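Local coordinates for protein alpha-1,3-glucanase (Bacillus circulans, PDB 5ZRU) that probably hydrolyses alpha-1,3-glucan as a GH87-family glucanase, the chain here being its catalytic unit, with calcium and zinc ions bound, at residues F259-I269 / E294-M302. Numbering follows the deposited sequence.
Sequences FTNPNQASGGI and EQAVYKGFM. With ZN (zinc ion), chain G.
Chi1 of Y298 (-159°) turns CG away from the backbone N, and the phenol reaches into the loop 259-269 and meets N261, N263 and G267. Its OH donates to N261 O at 2.7 Å, and the donor is tilted 26° from the carbonyl plane. The same OH bonds N287 N. N261 O and N263 O lie at the ring edge, in its plane. G267 CA sits over one face, a CH-pi contact 3.7 Å from the ring centroid. A CB on G267 would clash with CZ of Y298. N261 OD1 accepts from N263 N, an Asx turn, and also from N263 ND2. Replacing Y298 by an alanine would probably leave N261 O without this donor and open a gap under G267. Further along, A265 N donates to A296 O at 2.7 Å, nearly along the C=O axis. The Q264 chain, extended beyond CG, carries NE2 to Q295 O at 3.2 Å, from above the carbonyl plane. At the other end I269 and F301 form a parallel bridge. I269 N donates to G300 O at 2.9 Å, and I269 O takes a weak bond from M302 N. The side chains of I269 and F301 lie side by side, pointing the same way, with CD1 of I269 3.9 Å from CE1 of F301. This is neighbouring-coil packing in the parallel beta-helix of the catalytic unit. F301 also stacks on F323, in line with that coil-to-coil order. E294 binds zinc with H123, beyond the contact. Every acceptor across the contact is a backbone carbonyl, and the buried phenol OH has two partners, while G267 O and V297 O are buried with no partner in the model.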
# COMPACT_ATOMS: atom_id res chain seq x y z
N PHE A 259 15.04 9.47 -6.80
CA PHE A 259 16.19 8.59 -6.94
C PHE A 259 16.34 8.21 -8.41
O PHE A 259 15.37 7.83 -9.05
CB PHE A 259 16.05 7.36 -6.05
CG PHE A 259 16.16 7.68 -4.58
CD1 PHE A 259 17.40 7.76 -3.97
CD2 PHE A 259 15.02 7.94 -3.83
CE1 PHE A 259 17.51 8.07 -2.64
CE2 PHE A 259 15.12 8.25 -2.47
CZ PHE A 259 16.36 8.31 -1.88
N THR A 260 17.56 8.34 -8.94
CA THR A 260 17.79 8.18 -10.37
C THR A 260 18.48 6.88 -10.74
O THR A 260 18.59 6.58 -11.94
CB THR A 260 18.63 9.35 -10.91
OG1 THR A 260 19.89 9.39 -10.23
CG2 THR A 260 17.90 10.67 -10.71
N ASN A 261 18.95 6.11 -9.77
CA ASN A 261 19.76 4.93 -10.05
C ASN A 261 18.88 3.69 -10.07
O ASN A 261 18.22 3.40 -9.06
CB ASN A 261 20.87 4.80 -9.01
CG ASN A 261 21.98 3.84 -9.42
OD1 ASN A 261 21.74 2.84 -10.07
ND2 ASN A 261 23.21 4.15 -9.01
N PRO A 262 18.83 2.93 -11.16
CA PRO A 262 17.98 1.74 -11.22
C PRO A 262 18.59 0.48 -10.62
O PRO A 262 17.91 -0.55 -10.57
CB PRO A 262 17.77 1.55 -12.73
CG PRO A 262 19.11 1.96 -13.30
CD PRO A 262 19.53 3.17 -12.44
N ASN A 263 19.83 0.53 -10.15
CA ASN A 263 20.52 -0.69 -9.74
C ASN A 263 20.13 -1.13 -8.34
O ASN A 263 19.56 -0.37 -7.55
CB ASN A 263 22.03 -0.49 -9.85
CG ASN A 263 22.48 -0.36 -11.29
OD1 ASN A 263 22.42 -1.32 -12.04
ND2 ASN A 263 22.91 0.83 -11.70
N GLN A 264 20.45 -2.39 -8.04
CA GLN A 264 20.29 -2.93 -6.69
C GLN A 264 20.93 -2.02 -5.66
O GLN A 264 22.02 -1.48 -5.88
CB GLN A 264 20.94 -4.31 -6.58
CG GLN A 264 20.01 -5.46 -6.79
CD GLN A 264 20.76 -6.75 -6.99
OE1 GLN A 264 21.12 -7.09 -8.12
NE2 GLN A 264 21.02 -7.46 -5.90
N ALA A 265 20.26 -1.87 -4.52
CA ALA A 265 20.79 -1.18 -3.35
C ALA A 265 21.24 0.25 -3.67
O ALA A 265 22.16 0.78 -3.04
CB ALA A 265 21.95 -1.96 -2.71
N SER A 266 20.57 0.90 -4.63
CA SER A 266 21.05 2.18 -5.14
C SER A 266 20.03 3.30 -5.02
O SER A 266 20.13 4.30 -5.74
CB SER A 266 21.51 2.03 -6.59
OG SER A 266 22.56 1.08 -6.65
N GLY A 267 19.06 3.17 -4.12
CA GLY A 267 18.11 4.24 -3.88
C GLY A 267 17.36 3.98 -2.59
O GLY A 267 17.57 2.97 -1.92
N GLY A 268 16.47 4.91 -2.26
CA GLY A 268 15.81 4.87 -0.97
C GLY A 268 16.68 5.44 0.13
O GLY A 268 17.83 5.84 -0.08
N ILE A 269 16.12 5.49 1.33
CA ILE A 269 16.77 6.09 2.50
C ILE A 269 17.07 5.01 3.53
O ILE A 269 16.18 4.25 3.92
CB ILE A 269 15.89 7.20 3.11
CG1 ILE A 269 15.81 8.39 2.15
CG2 ILE A 269 16.46 7.64 4.46
CD1 ILE A 269 14.88 9.53 2.65
N GLU A 294 13.96 -10.33 -4.02
CA GLU A 294 14.10 -9.97 -2.61
C GLU A 294 15.48 -9.43 -2.24
O GLU A 294 15.77 -9.24 -1.05
CB GLU A 294 13.77 -11.15 -1.68
CG GLU A 294 12.40 -11.75 -1.90
CD GLU A 294 12.45 -13.08 -2.64
OE1 GLU A 294 12.28 -13.09 -3.87
OE2 GLU A 294 12.66 -14.12 -1.98
N GLN A 295 16.34 -9.16 -3.23
CA GLN A 295 17.65 -8.58 -2.98
C GLN A 295 17.75 -7.14 -3.47
O GLN A 295 18.86 -6.65 -3.70
CB GLN A 295 18.75 -9.41 -3.64
CG GLN A 295 18.90 -10.84 -3.14
CD GLN A 295 20.01 -11.59 -3.87
OE1 GLN A 295 21.19 -11.22 -3.79
NE2 GLN A 295 19.64 -12.62 -4.61
N ALA A 296 16.61 -6.45 -3.65
CA ALA A 296 16.66 -5.10 -4.21
C ALA A 296 17.34 -4.13 -3.26
O ALA A 296 18.05 -3.22 -3.71
CB ALA A 296 15.26 -4.61 -4.57
N VAL A 297 17.14 -4.30 -1.95
CA VAL A 297 17.62 -3.37 -0.92
C VAL A 297 17.33 -1.93 -1.34
O VAL A 297 18.23 -1.09 -1.42
CB VAL A 297 19.12 -3.59 -0.64
CG1 VAL A 297 19.53 -2.87 0.65
CG2 VAL A 297 19.39 -5.08 -0.52
N TYR A 298 16.07 -1.65 -1.63
CA TYR A 298 15.70 -0.40 -2.29
C TYR A 298 14.29 -0.03 -1.82
O TYR A 298 13.38 0.24 -2.60
CB TYR A 298 15.80 -0.60 -3.81
CG TYR A 298 15.94 0.63 -4.70
CD1 TYR A 298 15.17 1.77 -4.50
CD2 TYR A 298 16.82 0.62 -5.79
CE1 TYR A 298 15.28 2.87 -5.35
CE2 TYR A 298 16.93 1.71 -6.65
CZ TYR A 298 16.15 2.83 -6.43
OH TYR A 298 16.25 3.92 -7.27
N LYS A 299 14.10 -0.09 -0.50
CA LYS A 299 12.85 0.37 0.08
C LYS A 299 12.92 1.89 0.28
O LYS A 299 14.00 2.47 0.35
CB LYS A 299 12.57 -0.32 1.42
CG LYS A 299 12.45 -1.85 1.35
CD LYS A 299 13.77 -2.54 1.71
CE LYS A 299 13.56 -4.05 1.87
NZ LYS A 299 14.82 -4.77 2.24
N GLY A 300 11.75 2.52 0.35
CA GLY A 300 11.73 3.96 0.56
C GLY A 300 12.45 4.38 1.82
O GLY A 300 13.28 5.30 1.81
N PHE A 301 12.17 3.69 2.93
CA PHE A 301 12.80 3.95 4.22
C PHE A 301 13.24 2.61 4.82
O PHE A 301 12.44 1.67 4.85
CB PHE A 301 11.84 4.65 5.18
CG PHE A 301 11.32 5.97 4.68
CD1 PHE A 301 12.07 7.13 4.81
CD2 PHE A 301 10.06 6.05 4.09
CE1 PHE A 301 11.57 8.35 4.36
CE2 PHE A 301 9.56 7.27 3.64
CZ PHE A 301 10.32 8.42 3.77
N MET A 302 14.47 2.55 5.32
CA MET A 302 15.09 1.28 5.71
C MET A 302 15.90 1.42 6.99
O MET A 302 16.36 2.51 7.34
CB MET A 302 16.05 0.76 4.63
CG MET A 302 15.41 0.43 3.32
SD MET A 302 16.67 0.03 2.07
CE MET A 302 17.04 1.65 1.39
ZN ZN G . 12.58 -15.88 -3.02
O HOH W 1 12.46 -17.58 -1.34